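Local coordinates for uncharacterized protein MTH_862 (PDB 2R47) that is of unknown function but belongs to a family of uncharacterized archaeal proteins and has a mixed beta-sheet flanked by helices, at residues G122-M126 and D127-R131. Sequence-based numbering, arbitrary orientation.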
ATOM      1  N   GLY A 122      10.264   9.703  -8.549  1.00 17.68           N
ATOM      2  CA  GLY A 122       8.853   9.705  -8.250  1.00 18.67           C
ATOM      3  C   GLY A 122       8.224   8.340  -8.399  1.00 18.29           C
ATOM      4  O   GLY A 122       8.514   7.577  -9.340  1.00 18.78           O
ATOM      5  N   LEU A 123       7.307   8.037  -7.508  1.00 18.18           N
ATOM      6  CA  LEU A 123       6.590   6.789  -7.600  1.00 18.64           C
ATOM      7  C   LEU A 123       5.137   7.215  -7.523  1.00 18.35           C
ATOM      8  O   LEU A 123       4.726   7.833  -6.547  1.00 16.71           O
ATOM      9  CB  LEU A 123       6.965   5.955  -6.381  1.00 20.86           C
ATOM     10  CG  LEU A 123       6.902   4.456  -6.328  1.00 24.62           C
ATOM     11  CD1 LEU A 123       7.822   3.869  -7.393  1.00 28.77           C
ATOM     12  CD2 LEU A 123       7.404   4.041  -4.900  1.00 21.94           C
ATOM     13  N   CYS A 124       4.354   6.975  -8.576  1.00 17.08           N
ATOM     14  CA  CYS A 124       2.972   7.442  -8.536  1.00 17.46           C
ATOM     15  C   CYS A 124       2.035   6.475  -9.283  1.00 17.04           C
ATOM     16  O   CYS A 124       2.478   5.481  -9.859  1.00 14.45           O
ATOM     17  CB  CYS A 124       2.869   8.870  -9.133  1.00 18.13           C
ATOM     18  SG  CYS A 124       3.358   8.988 -10.874  1.00 20.31           S
ATOM     19  N   TYR A 125       0.738   6.779  -9.229  1.00 17.29           N
ATOM     20  CA  TYR A 125      -0.260   6.011  -9.917  1.00 16.97           C
ATOM     21  C   TYR A 125      -0.989   6.942 -10.874  1.00 17.76           C
ATOM     22  O   TYR A 125      -1.125   8.138 -10.596  1.00 17.45           O
ATOM     23  CB  TYR A 125      -1.238   5.354  -8.947  1.00 17.27           C
ATOM     24  CG  TYR A 125      -0.564   4.295  -8.104  1.00 22.15           C
ATOM     25  CD1 TYR A 125      -0.606   2.934  -8.461  1.00 19.68           C
ATOM     26  CD2 TYR A 125       0.191   4.669  -6.988  1.00 24.13           C
ATOM     27  CE1 TYR A 125       0.050   1.972  -7.669  1.00 22.73           C
ATOM     28  CE2 TYR A 125       0.883   3.723  -6.227  1.00 27.75           C
ATOM     29  CZ  TYR A 125       0.816   2.381  -6.568  1.00 23.22           C
ATOM     30  OH  TYR A 125       1.519   1.505  -5.752  1.00 23.03           O
ATOM     31  N   MET A 126      -1.491   6.362 -11.961  1.00 16.94           N
ATOM     32  CA  MET A 126      -2.352   7.054 -12.922  1.00 18.95           C
ATOM     33  C   MET A 126      -1.684   8.307 -13.481  1.00 19.34           C
ATOM     34  O   MET A 126      -2.373   9.308 -13.748  1.00 20.95           O
ATOM     35  CB  MET A 126      -3.726   7.395 -12.285  1.00 19.41           C
ATOM     36  CG  MET A 126      -4.391   6.185 -11.608  1.00 22.93           C
ATOM     37  SD  MET A 126      -4.540   4.704 -12.616  1.00 24.09           S
ATOM     38  CE  MET A 126      -5.891   5.214 -13.699  1.00 25.24           C
ATOM     39  N   ASP A 127      -0.348   8.271 -13.613  1.00 18.64           N
ATOM     40  CA  ASP A 127       0.434   9.335 -14.270  1.00 18.42           C
ATOM     41  C   ASP A 127       0.353  10.675 -13.529  1.00 19.41           C
ATOM     42  O   ASP A 127       0.378  11.744 -14.150  1.00 18.93           O
ATOM     43  CB  ASP A 127      -0.013   9.502 -15.716  1.00 19.99           C
ATOM     44  CG  ASP A 127       1.128   9.838 -16.662  1.00 23.63           C
ATOM     45  OD1 ASP A 127       2.333   9.773 -16.270  1.00 21.47           O
ATOM     46  OD2 ASP A 127       0.788  10.164 -17.829  1.00 23.54           O
ATOM     47  N   MET A 128       0.244  10.613 -12.211  1.00 18.69           N
ATOM     48  CA  MET A 128      -0.055  11.807 -11.430  1.00 20.25           C
ATOM     49  C   MET A 128       0.975  12.895 -11.655  1.00 18.97           C
ATOM     50  O   MET A 128       0.607  14.069 -11.797  1.00 19.41           O
ATOM     51  CB  MET A 128      -0.115  11.455  -9.928  1.00 20.28           C
ATOM     52  CG  MET A 128      -0.878  12.447  -9.075  1.00 28.25           C
ATOM     53  SD  MET A 128      -2.661  12.473  -9.430  1.00 33.56           S
ATOM     54  CE  MET A 128      -3.091  10.742  -9.141  1.00 41.49           C
ATOM     55  N   PHE A 129       2.261  12.558 -11.630  1.00 18.37           N
ATOM     56  CA  PHE A 129       3.249  13.617 -11.741  1.00 18.06           C
ATOM     57  C   PHE A 129       3.240  14.333 -13.103  1.00 19.29           C
ATOM     58  O   PHE A 129       3.340  15.567 -13.168  1.00 19.60           O
ATOM     59  CB  PHE A 129       4.642  13.109 -11.453  1.00 18.69           C
ATOM     60  CG  PHE A 129       4.877  12.806 -10.005  1.00 16.67           C
ATOM     61  CD1 PHE A 129       4.612  13.767  -9.050  1.00 16.10           C
ATOM     62  CD2 PHE A 129       5.381  11.579  -9.620  1.00 22.35           C
ATOM     63  CE1 PHE A 129       4.864  13.501  -7.662  1.00 20.66           C
ATOM     64  CE2 PHE A 129       5.633  11.304  -8.261  1.00 19.18           C
ATOM     65  CZ  PHE A 129       5.348  12.267  -7.306  1.00 20.03           C
ATOM     66  N   ALA A 130       3.205  13.564 -14.181  1.00 19.59           N
ATOM     67  CA  ALA A 130       3.121  14.149 -15.529  1.00 20.56           C
ATOM     68  C   ALA A 130       1.889  15.087 -15.626  1.00 20.75           C
ATOM     69  O   ALA A 130       1.969  16.218 -16.133  1.00 20.27           O
ATOM     70  CB  ALA A 130       2.990  13.048 -16.540  1.00 20.79           C
ATOM     71  N   ARG A 131       0.768  14.592 -15.132  1.00 19.59           N
ATOM     72  CA  ARG A 131      -0.521  15.317 -15.220  1.00 20.18           C
ATOM     73  C   ARG A 131      -0.509  16.640 -14.452  1.00 20.56           C
ATOM     74  O   ARG A 131      -1.107  17.629 -14.875  1.00 20.43           O
ATOM     75  CB  ARG A 131      -1.665  14.400 -14.800  1.00 19.77           C
ATOM     76  CG  ARG A 131      -1.833  13.245 -15.790  1.00 20.80           C
ATOM     77  CD  ARG A 131      -2.741  12.170 -15.274  1.00 25.10           C
ATOM     78  NE  ARG A 131      -4.051  12.684 -14.909  1.00 26.00           N
ATOM     79  CZ  ARG A 131      -4.753  12.251 -13.868  1.00 28.55           C
ATOM     80  NH1 ARG A 131      -4.243  11.301 -13.062  1.00 25.48           N
ATOM     81  NH2 ARG A 131      -5.943  12.798 -13.621  1.00 25.01           N
TER
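R131 reaches back from the end of the one-turn helix 128-131 to the backbone carbonyl of M126, its NH1 lying 2.8 Å from M126 O. The bond is bent at the hydrogen (144°), and NH1 stands tilted from the carbonyl plane; the oxygen in turn sits near the edge of the guanidinium. A kink at chi3 (56°) of an otherwise extended arginine chain turns the guanidinium so that its NH1 edge meets this acceptor, while CD also rests against M126 O. The preceding carbonyl is held more loosely: Y125 O accepts only a weak bond from M128 N at 3.3 Å, and the CB and CE of M128 lie beside the same oxygen. These residues form a type I' turn, Y125 to M128, with M126 and D127 both in left-handed backbone conformation, so that strand 118-125, which lies between strands 88-91 and 142-154 of the mixed sheet, passes through the turn into helix 128-131. D127 occupies the N-cap position without a capping bond from its side chain; its backbone N is satisfied by N145 OD1 of the adjacent strand 142-154, and its O receives the helical bond from R131 N. Beyond the turn, F129 folds its ring back against the strand. F129 CE2 packs on G122 CA at 3.6 Å, a place where a side chain on G122 would collide with the ring, and L123 N lies in the plane of the F129 ring at its edge; L123 itself is backbone hydrogen-bonded to L90 of strand 88-91. C124 SG approaches F129 CD2 obliquely at 3.5 Å, a sulfur-aromatic contact. A leucine at F129 would probably lose this sulfur contact and the ring's packing with W134 and F140, leaving G122 less well covered. M126 also packs on R10 of the second subunit.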